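Local coordinates for protein Dot/Icm T4SS effector (Legionella pneumophila, PDB 6VVE) that is a Legionella effector kinase, activated by host inositol hexakisphosphate, that binds adenine nucleotide, here as ADP, at residues A[16-21]-A[107-112]. Numbering follows the deposited sequence.
Sequences PHYLSE and EINLHI. With IHP (inositol hexakisphosphate), chain B.
Asn109 reaches from its helix to the loop 16-21 and donates a hydrogen bond from ND2 to Tyr18 O at 2.9 Å, nearly straight at 163°. The carbonyl oxygen lies almost in the amide plane, although ND2 stands 24° out of the carbonyl plane. Asparagine suits this buried place because its two ends serve two backbones: OD1 accepts from Trp133 N while ND2 holds the loop. Beside the bond, Leu19 lays CD2 on the aliphatic base of Asn109: with CG anti to the carbonyl carbon (chi1 -62°), this methyl comes to 3.8 Å from Asn109 CB and 4.0 Å from Leu110 N. A branched aliphatic side chain suits this spot beside Ile113. Beyond this compact patch, exposed Ser20 and Glu21 touch nothing in 107-112; Ser20 brushes Glu106, just before it, and Glu21 forms a salt bridge with Lys27.

In the inositol hexakisphosphate pocket, His17 ND1 donates to O25 at 2.7 Å and Tyr18 OH to O45 at 2.6 Å: a ring N-H and a phenol hydroxyl, donors suited to phosphate, share P5, while the Tyr18 carbonyl ties the pocket to helix 102-121. The loop joins strands 12-13 and 26-30; strand 132-134 flanks both segments, its Leu132 touching Tyr18 and Asn109.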
ATOM      1  N   PRO A  16     -14.920  19.869   4.047  1.00 22.87           N
ATOM      2  CA  PRO A  16     -14.244  21.041   3.462  1.00 27.74           C
ATOM      3  C   PRO A  16     -12.756  21.108   3.776  1.00 26.79           C
ATOM      4  O   PRO A  16     -12.016  21.803   3.068  1.00 29.70           O
ATOM      5  CB  PRO A  16     -14.995  22.234   4.077  1.00 31.42           C
ATOM      6  CG  PRO A  16     -16.323  21.685   4.480  1.00 32.18           C
ATOM      7  CD  PRO A  16     -16.059  20.253   4.899  1.00 29.49           C
ATOM      8  N   HIS A  17     -12.295  20.416   4.810  1.00 22.65           N
ATOM      9  CA  HIS A  17     -10.888  20.408   5.168  1.00 19.68           C
ATOM     10  C   HIS A  17     -10.079  19.373   4.396  1.00 19.63           C
ATOM     11  O   HIS A  17      -8.874  19.239   4.656  1.00 18.04           O
ATOM     12  CB  HIS A  17     -10.729  20.142   6.668  1.00 17.69           C
ATOM     13  CG  HIS A  17     -11.320  21.201   7.537  1.00 19.37           C
ATOM     14  ND1 HIS A  17     -11.481  21.043   8.896  1.00 26.46           N
ATOM     15  CD2 HIS A  17     -11.795  22.435   7.242  1.00 28.78           C
ATOM     16  CE1 HIS A  17     -12.022  22.138   9.402  1.00 28.37           C
ATOM     17  NE2 HIS A  17     -12.222  22.996   8.419  1.00 28.60           N
ATOM     18  N   TYR A  18     -10.702  18.641   3.464  1.00 20.56           N
ATOM     19  CA  TYR A  18     -10.016  17.541   2.798  1.00 20.42           C
ATOM     20  C   TYR A  18     -10.399  17.400   1.328  1.00 22.40           C
ATOM     21  O   TYR A  18      -9.555  17.054   0.491  1.00 18.45           O
ATOM     22  CB  TYR A  18     -10.300  16.225   3.544  1.00 17.53           C
ATOM     23  CG  TYR A  18      -9.677  16.161   4.919  1.00 15.72           C
ATOM     24  CD1 TYR A  18      -8.305  15.990   5.068  1.00 17.78           C
ATOM     25  CD2 TYR A  18     -10.450  16.285   6.064  1.00 15.34           C
ATOM     26  CE1 TYR A  18      -7.720  15.938   6.331  1.00 18.74           C
ATOM     27  CE2 TYR A  18      -9.884  16.233   7.325  1.00 18.29           C
ATOM     28  CZ  TYR A  18      -8.514  16.053   7.452  1.00 17.03           C
ATOM     29  OH  TYR A  18      -7.939  16.018   8.706  1.00 17.79           O
ATOM     30  N   LEU A  19     -11.658  17.669   0.996  1.00 14.92           N
ATOM     31  CA  LEU A  19     -12.159  17.430  -0.344  1.00 21.29           C
ATOM     32  C   LEU A  19     -12.846  18.679  -0.872  1.00 20.39           C
ATOM     33  O   LEU A  19     -13.199  19.586  -0.118  1.00 18.73           O
ATOM     34  CB  LEU A  19     -13.140  16.247  -0.373  1.00 20.11           C
ATOM     35  CG  LEU A  19     -12.580  14.889   0.046  1.00 21.34           C
ATOM     36  CD1 LEU A  19     -13.705  13.877   0.239  1.00 19.97           C
ATOM     37  CD2 LEU A  19     -11.586  14.385  -0.978  1.00 19.91           C
ATOM     38  N   SER A  20     -13.040  18.704  -2.189  1.00 32.03           N
ATOM     39  CA  SER A  20     -13.761  19.802  -2.820  1.00 40.32           C
ATOM     40  C   SER A  20     -15.197  19.856  -2.311  1.00 37.56           C
ATOM     41  O   SER A  20     -15.815  18.828  -2.008  1.00 30.44           O
ATOM     42  CB  SER A  20     -13.750  19.642  -4.339  1.00 40.82           C
ATOM     43  OG  SER A  20     -14.182  18.342  -4.704  1.00 42.88           O
ATOM     44  N   GLU A  21     -15.727  21.070  -2.218  1.00 50.90           N
ATOM     45  CA  GLU A  21     -17.063  21.305  -1.701  1.00 52.10           C
ATOM     46  C   GLU A  21     -17.899  22.054  -2.730  1.00 57.33           C
ATOM     47  O   GLU A  21     -17.406  22.999  -3.356  1.00 54.65           O
ATOM     48  CB  GLU A  21     -17.004  22.122  -0.399  1.00 57.97           C
ATOM     49  CG  GLU A  21     -18.002  21.686   0.662  1.00 58.51           C
ATOM     50  CD  GLU A  21     -17.745  20.272   1.147  1.00 56.85           C
ATOM     51  OE1 GLU A  21     -18.650  19.674   1.766  1.00 60.85           O
ATOM     52  OE2 GLU A  21     -16.631  19.759   0.901  1.00 60.43           O
ATOM     53  N   GLU A 107      -7.323  15.827  -5.219  1.00 16.82           N
ATOM     54  CA  GLU A 107      -7.389  14.696  -6.138  1.00 20.90           C
ATOM     55  C   GLU A 107      -6.721  13.465  -5.538  1.00 16.11           C
ATOM     56  O   GLU A 107      -7.248  12.348  -5.640  1.00 11.64           O
ATOM     57  CB  GLU A 107      -6.743  15.065  -7.472  1.00 28.69           C
ATOM     58  CG  GLU A 107      -6.947  14.042  -8.573  1.00 31.05           C
ATOM     59  CD  GLU A 107      -8.406  13.909  -8.983  1.00 32.80           C
ATOM     60  OE1 GLU A 107      -9.197  14.817  -8.664  1.00 34.49           O
ATOM     61  OE2 GLU A 107      -8.758  12.890  -9.619  1.00 33.76           O
ATOM     62  N   ILE A 108      -5.553  13.643  -4.919  1.00 12.85           N
ATOM     63  CA  ILE A 108      -4.904  12.529  -4.238  1.00 13.27           C
ATOM     64  C   ILE A 108      -5.822  11.960  -3.166  1.00 10.59           C
ATOM     65  O   ILE A 108      -5.968  10.740  -3.043  1.00  9.86           O
ATOM     66  CB  ILE A 108      -3.551  12.975  -3.648  1.00 16.79           C
ATOM     67  CG1 ILE A 108      -2.542  13.216  -4.770  1.00 22.18           C
ATOM     68  CG2 ILE A 108      -3.031  11.933  -2.669  1.00 13.98           C
ATOM     69  CD1 ILE A 108      -1.291  13.927  -4.322  1.00 26.64           C
ATOM     70  N   ASN A 109      -6.442  12.834  -2.367  1.00 11.23           N
ATOM     71  CA  ASN A 109      -7.330  12.375  -1.304  1.00 12.79           C
ATOM     72  C   ASN A 109      -8.465  11.527  -1.858  1.00 11.26           C
ATOM     73  O   ASN A 109      -8.798  10.478  -1.293  1.00 10.16           O
ATOM     74  CB  ASN A 109      -7.896  13.568  -0.530  1.00 12.80           C
ATOM     75  CG  ASN A 109      -6.890  14.164   0.455  1.00 13.06           C
ATOM     76  OD1 ASN A 109      -5.829  13.597   0.706  1.00 12.88           O
ATOM     77  ND2 ASN A 109      -7.234  15.310   1.014  1.00 13.83           N
ATOM     78  N   LEU A 110      -9.071  11.963  -2.961  1.00 15.68           N
ATOM     79  CA  LEU A 110     -10.149  11.185  -3.560  1.00 14.69           C
ATOM     80  C   LEU A 110      -9.667   9.794  -3.962  1.00 12.39           C
ATOM     81  O   LEU A 110     -10.366   8.797  -3.749  1.00 10.58           O
ATOM     82  CB  LEU A 110     -10.718  11.930  -4.771  1.00 25.59           C
ATOM     83  CG  LEU A 110     -12.074  11.450  -5.289  1.00 35.41           C
ATOM     84  CD1 LEU A 110     -12.828  12.603  -5.952  1.00 44.09           C
ATOM     85  CD2 LEU A 110     -11.916  10.303  -6.256  1.00 32.19           C
ATOM     86  N   HIS A 111      -8.476   9.704  -4.548  1.00 14.86           N
ATOM     87  CA  HIS A 111      -7.958   8.401  -4.950  1.00 14.70           C
ATOM     88  C   HIS A 111      -7.588   7.557  -3.742  1.00 11.53           C
ATOM     89  O   HIS A 111      -7.798   6.337  -3.749  1.00 12.24           O
ATOM     90  CB  HIS A 111      -6.756   8.578  -5.881  1.00 16.91           C
ATOM     91  CG  HIS A 111      -7.133   8.923  -7.286  1.00 18.87           C
ATOM     92  ND1 HIS A 111      -7.348   7.967  -8.256  1.00 20.38           N
ATOM     93  CD2 HIS A 111      -7.353  10.118  -7.879  1.00 19.83           C
ATOM     94  CE1 HIS A 111      -7.677   8.562  -9.389  1.00 20.95           C
ATOM     95  NE2 HIS A 111      -7.687   9.867  -9.187  1.00 19.43           N
ATOM     96  N   ILE A 112      -7.053   8.189  -2.689  1.00 13.15           N
ATOM     97  CA  ILE A 112      -6.722   7.447  -1.477  1.00 12.13           C
ATOM     98  C   ILE A 112      -7.983   6.865  -0.846  1.00  9.64           C
ATOM     99  O   ILE A 112      -7.991   5.717  -0.385  1.00  9.94           O
ATOM    100  CB  ILE A 112      -5.959   8.341  -0.482  1.00 14.88           C
ATOM    101  CG1 ILE A 112      -4.544   8.610  -1.009  1.00 19.11           C
ATOM    102  CG2 ILE A 112      -5.929   7.693   0.887  1.00 15.81           C
ATOM    103  CD1 ILE A 112      -3.688   9.475  -0.085  1.00 20.72           C
TER
HETATM  104  C1  IHP B 401      -7.603  17.705  15.860  1.00 24.64           C
HETATM  105  C2  IHP B 401      -7.851  19.022  16.614  1.00 28.61           C
HETATM  106  C3  IHP B 401      -7.962  20.206  15.651  1.00 26.08           C
HETATM  107  C4  IHP B 401      -9.063  19.960  14.611  1.00 28.12           C
HETATM  108  C5  IHP B 401      -8.734  18.700  13.787  1.00 22.97           C
HETATM  109  C6  IHP B 401      -8.556  17.473  14.679  1.00 22.55           C
HETATM  110  O11 IHP B 401      -7.782  16.626  16.759  1.00 23.18           O
HETATM  111  P1  IHP B 401      -6.468  15.796  17.264  1.00 24.16           P
HETATM  112  O21 IHP B 401      -6.763  14.317  17.219  1.00 21.42           O
HETATM  113  O31 IHP B 401      -5.282  16.124  16.387  1.00 21.95           O
HETATM  114  O41 IHP B 401      -6.147  16.202  18.701  1.00 24.01           O
HETATM  115  O12 IHP B 401      -6.766  19.224  17.487  1.00 37.79           O
HETATM  116  P2  IHP B 401      -7.075  19.533  19.080  1.00 43.36           P
HETATM  117  O22 IHP B 401      -8.542  19.337  19.363  1.00 46.93           O
HETATM  118  O32 IHP B 401      -6.272  18.584  19.923  1.00 47.26           O
HETATM  119  O42 IHP B 401      -6.686  20.956  19.383  1.00 46.54           O
HETATM  120  O13 IHP B 401      -6.742  20.331  14.977  1.00 25.84           O
HETATM  121  P3  IHP B 401      -6.051  21.807  14.780  1.00 24.91           P
HETATM  122  O23 IHP B 401      -6.750  22.828  15.662  1.00 24.95           O
HETATM  123  O33 IHP B 401      -4.581  21.707  15.170  1.00 23.35           O
HETATM  124  O43 IHP B 401      -6.146  22.237  13.332  1.00 26.03           O
HETATM  125  O14 IHP B 401      -9.161  21.059  13.759  1.00 37.42           O
HETATM  126  P4  IHP B 401     -10.666  21.683  13.502  1.00 44.96           P
HETATM  127  O24 IHP B 401     -11.248  22.178  14.799  1.00 48.19           O
HETATM  128  O34 IHP B 401     -11.565  20.585  12.959  1.00 49.68           O
HETATM  129  O44 IHP B 401     -10.583  22.822  12.515  1.00 48.14           O
HETATM  130  O15 IHP B 401      -9.776  18.451  12.893  1.00 23.75           O
HETATM  131  P5  IHP B 401      -9.507  18.641  11.289  1.00 24.01           P
HETATM  132  O25 IHP B 401     -10.779  19.124  10.622  1.00 21.69           O
HETATM  133  O35 IHP B 401      -8.414  19.649  11.055  1.00 21.55           O
HETATM  134  O45 IHP B 401      -9.093  17.308  10.705  1.00 22.94           O
HETATM  135  O16 IHP B 401      -8.021  16.421  13.900  1.00 24.86           O
HETATM  136  P6  IHP B 401      -8.961  15.110  13.561  1.00 24.64           P
HETATM  137  O26 IHP B 401      -8.205  13.841  13.888  1.00 23.73           O
HETATM  138  O36 IHP B 401     -10.231  15.164  14.374  1.00 21.17           O
HETATM  139  O46 IHP B 401      -9.306  15.143  12.086  1.00 23.47           O